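Local coordinates for restriction endonuclease PacI (Pseudomonas alcaligenes, PDB 3M7K), which cuts double-stranded DNA at a rare eight-base-pair target, as a restriction endonuclease of the HNH family with a beta-beta-alpha-metal active site, at residues A[28-33]-A[49-54]; A[59-64]-A[68-73]; A[91-94]-A[99-102]. All coordinates share one frame; numbering follows the deposited sequence. Where two conformers were deposited one is given.

Followed from the N terminus, the three contacts come strictly in series, none enclosing or crossing another. Contact 1 closes the connection between helix 25-40, which reaches the DNA bases, and helix 48-55. Contact 2 then pins the loop after helix 48-55 to the start of helix 70-74, closing a short turn beside a zinc ion. Contact 3 closes the turn after strand 90-93, tying that strand, which carries a magnesium ligand, to the loop that leads into strand 105-108. Contacts 1 and 3 touch, since Phe51 and Trp54 pack on Val91 and Leu33 on Tyr100, whereas contacts 2 and 3 lie on opposite sides of the chain's centre, their centres about 18 Å apart.

Contact 1. Residues A[28-33]-A[49-54]; sequences MTWQNL and ATFLAW. With PT (platinum (II) ion), chain G; nucleotides of chain C; nucleotides of chain B.
Phe51 of helix 48-55 drives its ring against helix 25-40, and the packing of the two helices over 28-33 and 49-54 is carried by apolar side chains, without a hydrogen bond between the segments. Their axes come within 10.4 Å at an angle of 125°, a spacing wide enough for a large aromatic side chain. With CG anti to the backbone N (chi1 175°), the Phe51 ring reaches across to three residues. Its far atom CZ lies 3.6 Å from Thr29 CG2, the two side chains crossing at about a right angle, while CE1 sits 3.8 Å from Leu33 CD1. Trp30 slides past in the opposite direction, bringing its CE3 to 3.6 Å from Phe51 CB. The two aromatic planes are inclined by 35°, an oblique pairing. Thr29 suits this boundary because its methyl touches the ring obliquely while OG1 bonds back to Lys25 O in its own helix. An alanine in place of Phe51 would probably open a gap between the helices, leaving Thr29 CG2 and Leu33 CD1 without the ring they rest on and Trp30 freer to shift.

Polar and metal contacts belong to other sides of helix 25-40. Asn32 reads an adenine with both ends of its amide: OD1 accepts from N6 of DA3 of chain C at 2.9 Å, and ND2 donates to N7 of the same base at 3.1 Å. This paired donor and acceptor suits asparagine to adenine's major-groove edge. Met28 SD binds platinum, probably a heavy atom added for the crystallography, at 2.1 Å, with Met23 as a second protein ligand. The chemistry thus divides by face: hydrocarbon joins the helices, while the Asn32 amide meets adenine on another side and the Met28 thioether offers a soft site that platinum takes.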
loop_
_atom_site.group_PDB
_atom_site.type_symbol
_atom_site.label_atom_id
_atom_site.label_comp_id
_atom_site.label_asym_id
_atom_site.label_seq_id
_atom_site.Cartn_x
_atom_site.Cartn_y
_atom_site.Cartn_z
ATOM N N MET A 28 14.610 -8.041 -18.519
ATOM C CA MET A 28 14.388 -6.759 -17.846
ATOM C C MET A 28 14.104 -6.990 -16.358
ATOM O O MET A 28 14.631 -6.273 -15.508
ATOM C CB MET A 28 13.271 -5.970 -18.543
ATOM C CG MET A 28 12.847 -4.654 -17.885
ATOM S SD MET A 28 13.813 -3.197 -18.344
ATOM C CE MET A 28 15.297 -3.402 -17.337
ATOM N N THR A 29 13.293 -7.999 -16.032
ATOM C CA THR A 29 13.015 -8.279 -14.625
ATOM C C THR A 29 14.285 -8.749 -13.892
ATOM O O THR A 29 14.536 -8.321 -12.772
ATOM C CB THR A 29 11.835 -9.231 -14.427
ATOM O OG1 THR A 29 10.678 -8.645 -15.030
ATOM C CG2 THR A 29 11.539 -9.413 -12.951
ATOM N N TRP A 30 15.100 -9.578 -14.539
ATOM C CA TRP A 30 16.377 -9.980 -13.940
ATOM C C TRP A 30 17.310 -8.795 -13.686
ATOM O O TRP A 30 17.928 -8.711 -12.612
ATOM C CB TRP A 30 17.101 -11.046 -14.778
ATOM C CG TRP A 30 18.529 -11.288 -14.314
ATOM C CD1 TRP A 30 19.675 -10.935 -14.973
ATOM C CD2 TRP A 30 18.945 -11.898 -13.084
ATOM N NE1 TRP A 30 20.780 -11.310 -14.238
ATOM C CE2 TRP A 30 20.362 -11.903 -13.078
ATOM C CE3 TRP A 30 18.258 -12.444 -11.986
ATOM C CZ2 TRP A 30 21.112 -12.437 -12.018
ATOM C CZ3 TRP A 30 19.000 -12.991 -10.940
ATOM C CH2 TRP A 30 20.413 -12.987 -10.968
ATOM N N GLN A 31 17.418 -7.896 -14.667
ATOM C CA GLN A 31 18.237 -6.676 -14.537
ATOM C C GLN A 31 17.764 -5.846 -13.335
ATOM O O GLN A 31 18.576 -5.393 -12.519
ATOM C CB GLN A 31 18.157 -5.844 -15.837
ATOM C CG GLN A 31 18.991 -4.553 -15.858
ATOM C CD GLN A 31 18.852 -3.746 -17.181
ATOM O OE1 GLN A 31 18.837 -2.511 -17.171
ATOM N NE2 GLN A 31 18.754 -4.453 -18.314
ATOM N N ASN A 32 16.442 -5.692 -13.209
ATOM C CA ASN A 32 15.871 -4.925 -12.117
ATOM C C ASN A 32 16.157 -5.593 -10.781
ATOM O O ASN A 32 16.515 -4.923 -9.822
ATOM C CB ASN A 32 14.356 -4.753 -12.305
ATOM C CG ASN A 32 14.011 -3.683 -13.346
ATOM O OD1 ASN A 32 14.705 -2.666 -13.465
ATOM N ND2 ASN A 32 12.938 -3.905 -14.095
ATOM N N LEU A 33 15.966 -6.911 -10.728
ATOM C CA LEU A 33 16.188 -7.681 -9.515
ATOM C C LEU A 33 17.624 -7.477 -9.029
ATOM O O LEU A 33 17.839 -7.188 -7.850
ATOM C CB LEU A 33 15.869 -9.163 -9.760
ATOM C CG LEU A 33 15.821 -10.108 -8.559
ATOM C CD1 LEU A 33 14.953 -11.313 -8.875
ATOM C CD2 LEU A 33 17.226 -10.555 -8.204
ATOM N N ALA A 49 20.165 -17.742 -15.207
ATOM C CA ALA A 49 19.585 -19.005 -15.716
ATOM C C ALA A 49 18.491 -19.622 -14.808
ATOM O O ALA A 49 17.414 -20.050 -15.293
ATOM C CB ALA A 49 20.710 -20.044 -16.012
ATOM N N THR A 50 18.780 -19.674 -13.508
ATOM C CA THR A 50 17.787 -20.166 -12.561
ATOM C C THR A 50 16.608 -19.193 -12.462
ATOM O O THR A 50 15.450 -19.636 -12.405
ATOM C CB THR A 50 18.362 -20.542 -11.157
ATOM O OG1 THR A 50 17.280 -20.948 -10.306
ATOM C CG2 THR A 50 19.045 -19.375 -10.497
ATOM N N PHE A 51 16.879 -17.889 -12.490
ATOM C CA PHE A 51 15.786 -16.913 -12.463
ATOM C C PHE A 51 14.867 -17.061 -13.661
ATOM O O PHE A 51 13.657 -17.029 -13.501
ATOM C CB PHE A 51 16.260 -15.459 -12.372
ATOM C CG PHE A 51 15.118 -14.466 -12.463
ATOM C CD1 PHE A 51 14.230 -14.304 -11.399
ATOM C CD2 PHE A 51 14.890 -13.758 -13.637
ATOM C CE1 PHE A 51 13.148 -13.407 -11.503
ATOM C CE2 PHE A 51 13.824 -12.880 -13.756
ATOM C CZ PHE A 51 12.949 -12.701 -12.687
ATOM N N LEU A 52 15.439 -17.223 -14.854
ATOM C CA LEU A 52 14.633 -17.330 -16.076
ATOM C C LEU A 52 13.762 -18.577 -16.059
ATOM O O LEU A 52 12.605 -18.519 -16.491
ATOM C CB LEU A 52 15.481 -17.260 -17.354
ATOM C CG LEU A 52 16.178 -15.939 -17.723
ATOM C CD1 LEU A 52 16.914 -16.119 -19.051
ATOM C CD2 LEU A 52 15.233 -14.762 -17.824
ATOM N N ALA A 53 14.289 -19.681 -15.528
ATOM C CA ALA A 53 13.480 -20.893 -15.378
ATOM C C ALA A 53 12.389 -20.699 -14.331
ATOM O O ALA A 53 11.267 -21.181 -14.495
ATOM C CB ALA A 53 14.356 -22.114 -15.023
ATOM N N TRP A 54 12.739 -20.013 -13.245
ATOM C CA TRP A 54 11.797 -19.711 -12.172
ATOM C C TRP A 54 10.691 -18.789 -12.695
ATOM O O TRP A 54 9.505 -18.999 -12.387
ATOM C CB TRP A 54 12.548 -19.107 -10.987
ATOM C CG TRP A 54 11.696 -18.749 -9.797
ATOM C CD1 TRP A 54 11.363 -19.564 -8.739
ATOM C CD2 TRP A 54 11.069 -17.497 -9.557
ATOM N NE1 TRP A 54 10.561 -18.881 -7.855
ATOM C CE2 TRP A 54 10.365 -17.608 -8.333
ATOM C CE3 TRP A 54 11.030 -16.279 -10.256
ATOM C CZ2 TRP A 54 9.626 -16.537 -7.789
ATOM C CZ3 TRP A 54 10.296 -15.216 -9.712
ATOM C CH2 TRP A 54 9.608 -15.355 -8.489
HETATM PT PT PT G . 14.450 -2.778 -20.304
ATOM P P DA C 3 7.690 -3.344 -16.195
ATOM O OP1 DA C 3 6.317 -3.852 -16.440
ATOM O OP2 DA C 3 8.819 -4.308 -16.111
ATOM O "O5'" DA C 3 8.090 -2.279 -17.289
ATOM C "C5'" DA C 3 7.119 -1.519 -17.978
ATOM C "C4'" DA C 3 7.802 -0.457 -18.843
ATOM O "O4'" DA C 3 8.819 0.209 -18.053
ATOM C "C3'" DA C 3 8.561 -0.946 -20.074
ATOM O "O3'" DA C 3 8.640 0.116 -21.017
ATOM C "C2'" DA C 3 9.955 -1.240 -19.527
ATOM C "C1'" DA C 3 10.120 -0.075 -18.549
ATOM N N9 DA C 3 10.990 -0.357 -17.405
ATOM C C8 DA C 3 11.176 -1.548 -16.761
ATOM N N7 DA C 3 12.015 -1.476 -15.753
ATOM C C5 DA C 3 12.414 -0.137 -15.748
ATOM C C6 DA C 3 13.291 0.618 -14.925
ATOM N N6 DA C 3 13.985 0.111 -13.904
ATOM N N1 DA C 3 13.428 1.936 -15.187
ATOM C C2 DA C 3 12.751 2.480 -16.207
ATOM N N3 DA C 3 11.901 1.881 -17.039
ATOM C C4 DA C 3 11.779 0.562 -16.754
ATOM P P DA C 2 8.133 -4.948 -9.827
ATOM O OP1 DA C 2 6.711 -5.349 -9.872
ATOM O OP2 DA C 2 9.180 -5.956 -10.111
ATOM O "O5'" DA C 2 8.413 -3.688 -10.761
ATOM C "C5'" DA C 2 7.311 -2.848 -11.179
ATOM C "C4'" DA C 2 7.648 -2.115 -12.471
ATOM O "O4'" DA C 2 8.717 -1.167 -12.229
ATOM C "C3'" DA C 2 8.157 -2.970 -13.627
ATOM O "O3'" DA C 2 7.673 -2.417 -14.881
ATOM C "C2'" DA C 2 9.684 -2.902 -13.524
ATOM C "C1'" DA C 2 9.903 -1.502 -12.938
ATOM N N9 DA C 2 10.981 -1.369 -11.953
ATOM C C8 DA C 2 11.714 -2.339 -11.319
ATOM N N7 DA C 2 12.616 -1.880 -10.472
ATOM C C5 DA C 2 12.449 -0.505 -10.545
ATOM C C6 DA C 2 13.080 0.569 -9.881
ATOM N N6 DA C 2 14.047 0.384 -8.975
ATOM N N1 DA C 2 12.674 1.836 -10.184
ATOM C C2 DA C 2 11.707 2.003 -11.096
ATOM N N3 DA C 2 11.032 1.060 -11.787
ATOM C C4 DA C 2 11.455 -0.176 -11.452
ATOM P P DG B 3 25.623 -5.631 -18.240
ATOM O OP1 DG B 3 26.825 -6.025 -17.461
ATOM O OP2 DG B 3 24.486 -6.580 -18.381
ATOM O "O5'" DG B 3 25.086 -4.268 -17.611
ATOM C "C5'" DG B 3 25.968 -3.161 -17.421
ATOM C "C4'" DG B 3 25.134 -1.946 -17.072
ATOM O "O4'" DG B 3 24.506 -1.434 -18.284
ATOM C "C3'" DG B 3 23.995 -2.220 -16.085
ATOM O "O3'" DG B 3 23.819 -1.104 -15.221
ATOM C "C2'" DG B 3 22.795 -2.372 -17.014
ATOM C "C1'" DG B 3 23.145 -1.236 -17.969
ATOM N N9 DG B 3 22.302 -1.124 -19.157
ATOM C C8 DG B 3 21.614 -2.125 -19.815
ATOM N N7 DG B 3 20.931 -1.695 -20.842
ATOM C C5 DG B 3 21.173 -0.323 -20.855
ATOM C C6 DG B 3 20.697 0.686 -21.734
ATOM O O6 DG B 3 19.941 0.526 -22.704
ATOM N N1 DG B 3 21.183 1.961 -21.402
ATOM C C2 DG B 3 22.024 2.230 -20.342
ATOM N N2 DG B 3 22.391 3.510 -20.158
ATOM N N3 DG B 3 22.480 1.292 -19.517
ATOM C C4 DG B 3 22.015 0.047 -19.824
#

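Contact 2. Residues A[59-64]-A[68-73]; sequences AQRHCG and ISEAGF. With ZN (zinc ion), chain D.
Arg61 and Glu70 form a buried salt bridge beside a four-cysteine zinc site, where a short turn leads from 59-64 into helix 70-74. Lying alongside, the side chains join side-on. Arg61 NE gives a nearly straight bond (177°) of 2.7 Å to Glu70 OE2, approaching from above the carboxylate plane, and Arg61 NH2 meets the syn lone pair of Glu70 OE1 at 2.8 Å. Glu15 forms a second salt bridge at Arg61 NH2; at Glu70 OE1 Lys25 adds a salt bridge and Ser58 OG a hydrogen bond, while Leu89 N donates to Glu70 OE2. So many donors would probably keep the buried glutamate ionised.

A single backbone bridge pairs His62 with Ser69. On its two sides Glu70 N donates to Arg61 O at 3.1 Å and Cys63 N to Ile68 O at 2.8 Å. His62 ND1 donates to Gln60 O at 3.2 Å, from above the carbonyl plane. Serine fits the N-cap because Ser69 OG, held between the backbone N and carbonyl carbon (chi1 68°), accepts from Gly72 N at 2.9 Å; the same OG meets the chain terminus at Ala142. With Cys66, Cys109 and Cys112 completing the zinc site, Cys63 SG binds the ion at 2.4 Å.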
loop_
_atom_site.group_PDB
_atom_site.type_symbol
_atom_site.label_atom_id
_atom_site.label_comp_id
_atom_site.label_asym_id
_atom_site.label_seq_id
_atom_site.Cartn_x
_atom_site.Cartn_y
_atom_site.Cartn_z
ATOM N N ALA A 59 2.067 -16.326 -19.868
ATOM C CA ALA A 59 0.723 -16.872 -19.751
ATOM C C ALA A 59 0.587 -17.745 -18.515
ATOM O O ALA A 59 -0.521 -18.025 -18.066
ATOM C CB ALA A 59 0.338 -17.651 -21.023
ATOM N N GLN A 60 1.711 -18.165 -17.951
ATOM C CA GLN A 60 1.677 -18.960 -16.723
ATOM C C GLN A 60 1.813 -18.122 -15.456
ATOM O O GLN A 60 1.536 -18.603 -14.358
ATOM C CB GLN A 60 2.748 -20.061 -16.757
ATOM C CG GLN A 60 2.679 -20.958 -17.992
ATOM C CD GLN A 60 1.264 -21.368 -18.315
ATOM O OE1 GLN A 60 0.713 -21.004 -19.372
ATOM N NE2 GLN A 60 0.648 -22.124 -17.398
ATOM N N ARG A 61 2.223 -16.867 -15.602
ATOM C CA ARG A 61 2.479 -16.008 -14.432
ATOM C C ARG A 61 1.206 -15.422 -13.802
ATOM O O ARG A 61 0.414 -14.770 -14.480
ATOM C CB ARG A 61 3.472 -14.893 -14.780
ATOM C CG ARG A 61 4.912 -15.393 -14.944
ATOM C CD ARG A 61 5.902 -14.243 -14.924
ATOM N NE ARG A 61 5.859 -13.409 -16.135
ATOM C CZ ARG A 61 6.524 -13.666 -17.261
ATOM N NH1 ARG A 61 7.269 -14.773 -17.379
ATOM N NH2 ARG A 61 6.439 -12.818 -18.289
ATOM N N HIS A 62 1.033 -15.658 -12.500
ATOM C CA HIS A 62 -0.072 -15.089 -11.726
ATOM C C HIS A 62 0.522 -14.635 -10.409
ATOM O O HIS A 62 1.452 -15.266 -9.891
ATOM C CB HIS A 62 -1.147 -16.145 -11.406
ATOM C CG HIS A 62 -1.894 -16.646 -12.602
ATOM N ND1 HIS A 62 -1.400 -17.636 -13.430
ATOM C CD2 HIS A 62 -3.110 -16.312 -13.098
ATOM C CE1 HIS A 62 -2.268 -17.874 -14.396
ATOM N NE2 HIS A 62 -3.315 -17.085 -14.220
ATOM N N CYS A 63 -0.017 -13.557 -9.859
ATOM C CA CYS A 63 0.448 -13.047 -8.584
ATOM C C CYS A 63 0.139 -14.089 -7.512
ATOM O O CYS A 63 -0.972 -14.606 -7.455
ATOM C CB CYS A 63 -0.269 -11.737 -8.261
ATOM S SG CYS A 63 0.003 -11.127 -6.556
ATOM N N GLY A 64 1.120 -14.394 -6.677
ATOM C CA GLY A 64 0.984 -15.410 -5.637
ATOM C C GLY A 64 0.143 -14.995 -4.436
ATOM O O GLY A 64 -0.106 -15.816 -3.549
ATOM N N ILE A 68 -4.025 -12.555 -9.673
ATOM C CA ILE A 68 -4.226 -11.904 -10.963
ATOM C C ILE A 68 -3.187 -12.416 -11.981
ATOM O O ILE A 68 -2.033 -12.653 -11.620
ATOM C CB ILE A 68 -4.206 -10.368 -10.851
ATOM C CG1 ILE A 68 -4.843 -9.748 -12.109
ATOM C CG2 ILE A 68 -2.758 -9.839 -10.627
ATOM C CD1 ILE A 68 -5.190 -8.303 -11.954
ATOM N N SER A 69 -3.612 -12.595 -13.232
ATOM C CA SER A 69 -2.712 -13.034 -14.297
ATOM C C SER A 69 -1.897 -11.831 -14.752
ATOM O O SER A 69 -2.297 -10.670 -14.533
ATOM C CB SER A 69 -3.502 -13.598 -15.478
ATOM O OG SER A 69 -4.227 -12.556 -16.119
ATOM N N GLU A 70 -0.760 -12.100 -15.382
ATOM C CA GLU A 70 0.045 -11.019 -15.937
ATOM C C GLU A 70 -0.751 -10.141 -16.928
ATOM O O GLU A 70 -0.618 -8.908 -16.917
ATOM C CB GLU A 70 1.302 -11.584 -16.589
ATOM C CG GLU A 70 2.228 -10.527 -17.087
ATOM C CD GLU A 70 3.634 -11.015 -17.204
ATOM O OE1 GLU A 70 4.078 -11.252 -18.346
ATOM O OE2 GLU A 70 4.292 -11.168 -16.155
ATOM N N ALA A 71 -1.561 -10.770 -17.778
ATOM C CA ALA A 71 -2.420 -10.019 -18.717
ATOM C C ALA A 71 -3.481 -9.199 -17.985
ATOM O O ALA A 71 -3.760 -8.059 -18.362
ATOM C CB ALA A 71 -3.071 -10.954 -19.763
ATOM N N GLY A 72 -4.056 -9.784 -16.932
ATOM C CA GLY A 72 -5.027 -9.082 -16.080
ATOM C C GLY A 72 -4.402 -7.851 -15.445
ATOM O O GLY A 72 -4.958 -6.747 -15.507
ATOM N N PHE A 73 -3.224 -8.018 -14.863
ATOM C CA PHE A 73 -2.534 -6.881 -14.280
ATOM C C PHE A 73 -2.171 -5.809 -15.299
ATOM O O PHE A 73 -2.298 -4.627 -15.023
ATOM C CB PHE A 73 -1.289 -7.318 -13.516
ATOM C CG PHE A 73 -0.713 -6.238 -12.662
ATOM C CD1 PHE A 73 -1.348 -5.873 -11.472
ATOM C CD2 PHE A 73 0.448 -5.568 -13.039
ATOM C CE1 PHE A 73 -0.838 -4.859 -10.658
ATOM C CE2 PHE A 73 0.990 -4.541 -12.195
ATOM C CZ PHE A 73 0.324 -4.196 -11.022
HETATM ZN ZN ZN D . -1.452 -9.208 -6.613
#

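Contact 3. Residues A[91-94]-A[99-102]. With MG (magnesium ion), chain F; nucleotides of chain C; nucleotides of chain E.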
loop_
_atom_site.group_PDB
_atom_site.type_symbol
_atom_site.label_atom_id
_atom_site.label_comp_id
_atom_site.label_asym_id
_atom_site.label_seq_id
_atom_site.Cartn_x
_atom_site.Cartn_y
_atom_site.Cartn_z
ATOM N N VAL A 91 8.735 -9.627 -8.254
ATOM C CA VAL A 91 9.190 -10.631 -7.292
ATOM C C VAL A 91 9.131 -10.102 -5.853
ATOM O O VAL A 91 9.732 -9.072 -5.552
ATOM C CB VAL A 91 10.647 -11.072 -7.609
ATOM C CG1 VAL A 91 11.096 -12.160 -6.645
ATOM C CG2 VAL A 91 10.777 -11.561 -9.059
ATOM N N ASP A 92 8.389 -10.796 -4.988
ATOM C CA ASP A 92 8.317 -10.479 -3.565
ATOM C C ASP A 92 9.344 -11.325 -2.804
ATOM O O ASP A 92 9.399 -12.546 -2.969
ATOM C CB ASP A 92 6.935 -10.815 -3.003
ATOM C CG ASP A 92 6.875 -10.705 -1.495
ATOM O OD1 ASP A 92 7.351 -9.675 -0.979
ATOM O OD2 ASP A 92 6.343 -11.638 -0.816
ATOM N N ARG A 93 10.146 -10.666 -1.984
ATOM C CA ARG A 93 10.964 -11.345 -0.977
ATOM C C ARG A 93 10.014 -11.641 0.186
ATOM O O ARG A 93 9.705 -10.743 0.990
ATOM C CB ARG A 93 12.124 -10.443 -0.570
ATOM C CG ARG A 93 13.022 -10.027 -1.755
ATOM C CD ARG A 93 14.033 -8.923 -1.376
ATOM N NE ARG A 93 13.403 -7.618 -1.093
ATOM C CZ ARG A 93 13.161 -7.150 0.136
ATOM N NH1 ARG A 93 13.509 -7.858 1.204
ATOM N NH2 ARG A 93 12.588 -5.962 0.305
ATOM N N SER A 94 9.496 -12.870 0.209
ATOM C CA SER A 94 8.503 -13.334 1.188
ATOM C C SER A 94 8.769 -12.797 2.582
ATOM O O SER A 94 7.945 -12.107 3.177
ATOM C CB SER A 94 8.542 -14.873 1.303
ATOM O OG SER A 94 7.509 -15.427 0.524
ATOM N N GLY A 99 16.822 -11.751 1.543
ATOM C CA GLY A 99 17.095 -11.314 0.179
ATOM C C GLY A 99 16.325 -12.071 -0.902
ATOM O O GLY A 99 15.353 -12.787 -0.623
ATOM N N TYR A 100 16.763 -11.899 -2.143
ATOM C CA TYR A 100 16.208 -12.639 -3.283
ATOM C C TYR A 100 16.850 -14.006 -3.406
ATOM O O TYR A 100 18.066 -14.106 -3.535
ATOM C CB TYR A 100 16.458 -11.885 -4.580
ATOM C CG TYR A 100 15.579 -10.668 -4.783
ATOM C CD1 TYR A 100 14.255 -10.805 -5.188
ATOM C CD2 TYR A 100 16.087 -9.385 -4.606
ATOM C CE1 TYR A 100 13.459 -9.704 -5.396
ATOM C CE2 TYR A 100 15.289 -8.257 -4.814
ATOM C CZ TYR A 100 13.980 -8.426 -5.215
ATOM O OH TYR A 100 13.172 -7.323 -5.421
ATOM N N SER A 101 16.028 -15.051 -3.372
ATOM C CA SER A 101 16.490 -16.425 -3.497
ATOM C C SER A 101 15.324 -17.286 -3.963
ATOM O O SER A 101 14.180 -16.921 -3.743
ATOM C CB SER A 101 17.020 -16.945 -2.149
ATOM O OG SER A 101 15.958 -17.198 -1.246
ATOM N N PRO A 102 15.609 -18.440 -4.599
ATOM C CA PRO A 102 14.545 -19.376 -4.942
ATOM C C PRO A 102 13.620 -19.693 -3.758
ATOM O O PRO A 102 12.402 -19.721 -3.925
ATOM C CB PRO A 102 15.322 -20.632 -5.376
ATOM C CG PRO A 102 16.561 -20.055 -6.026
ATOM C CD PRO A 102 16.911 -18.849 -5.174
HETATM MG MG MG F . 8.142 -7.481 -1.424
ATOM O OP3 DT C 1 12.551 -3.323 -2.918
ATOM P P DT C 1 12.353 -4.648 -3.565
ATOM O OP1 DT C 1 11.992 -5.804 -2.755
ATOM O OP2 DT C 1 13.547 -4.925 -4.363
ATOM O "O5'" DT C 1 11.136 -4.303 -4.544
ATOM C "C5'" DT C 1 10.817 -4.979 -5.695
ATOM C "C4'" DT C 1 9.660 -4.225 -6.350
ATOM O "O4'" DT C 1 9.656 -2.847 -5.921
ATOM C "C3'" DT C 1 9.719 -4.214 -7.854
ATOM O "O3'" DT C 1 8.397 -4.298 -8.392
ATOM C "C2'" DT C 1 10.399 -2.872 -8.151
ATOM C "C1'" DT C 1 9.886 -1.979 -7.019
ATOM N N1 DT C 1 10.903 -0.990 -6.633
ATOM C C2 DT C 1 10.670 0.343 -6.887
ATOM O O2 DT C 1 9.660 0.770 -7.406
ATOM N N3 DT C 1 11.673 1.188 -6.506
ATOM C C4 DT C 1 12.874 0.835 -5.914
ATOM O O4 DT C 1 13.704 1.687 -5.627
ATOM C C5 DT C 1 13.070 -0.576 -5.667
ATOM C C7 DT C 1 14.349 -1.061 -5.025
ATOM C C6 DT C 1 12.082 -1.421 -6.036
ATOM P P DT E 10 11.453 -3.068 1.935
ATOM O OP1 DT E 10 11.372 -4.401 2.574
ATOM O OP2 DT E 10 12.745 -2.447 1.546
ATOM O "O5'" DT E 10 10.559 -3.098 0.608
ATOM C "C5'" DT E 10 9.316 -3.767 0.642
ATOM C "C4'" DT E 10 8.508 -3.498 -0.617
ATOM O "O4'" DT E 10 8.307 -2.073 -0.726
ATOM C "C3'" DT E 10 9.146 -3.857 -1.951
ATOM O "O3'" DT E 10 9.100 -5.266 -2.177
ATOM C "C2'" DT E 10 8.261 -3.051 -2.903
ATOM C "C1'" DT E 10 8.014 -1.774 -2.080
ATOM N N1 DT E 10 8.935 -0.616 -2.459
ATOM C C2 DT E 10 8.428 0.384 -3.278
ATOM O O2 DT E 10 7.282 0.367 -3.695
ATOM N N3 DT E 10 9.299 1.394 -3.600
ATOM C C4 DT E 10 10.617 1.482 -3.186
ATOM O O4 DT E 10 11.341 2.437 -3.520
ATOM C C5 DT E 10 11.089 0.401 -2.338
ATOM C C7 DT E 10 12.517 0.388 -1.816
ATOM C C6 DT E 10 10.236 -0.585 -2.023
HETATM O O HOH W 1 9.554 -8.050 0.315
HETATM O O HOH W 2 6.535 -6.428 -0.039
#
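At the magnesium-bearing active site of the product complex, Arg93 and Tyr100 pack together and hold the cleaved DNA. Arg93 CG lies over the centre of one Tyr100 ring face, 3.7 Å from the centroid, a CH-pi contact. Val91, from the same strand, meets the ring edge, with CG1 3.6 Å from Tyr100 CE1. Arginine suits this place: its aliphatic stem packs on the ring, its charged end reaches phosphate. The bend of Arg93 at chi3 (-68°) lifts the guanidinium away from the ring, the two planes being 75° apart. Arg93 NE donates to OP1 of DT1 of chain C at 2.8 Å, and Arg93 NH2 is shared between that oxygen and, at 3.0 Å, OP1 of DT10 of chain E. Tyr100 OH donates to a second oxygen of this terminal phosphate, OP2 of DT1 of chain C, at 2.6 Å.

Between Val91 and Arg93, Asp92 points away from Tyr100 and binds magnesium through OD1 at 2.4 Å. Asn113 and two waters bind it, as does O3' of DT10 of chain E, 2.5 Å from the magnesium. A strand ligand joined by one from the following helix, here helix 110-116, is characteristic of the beta-beta-alpha-metal site of HNH nucleases.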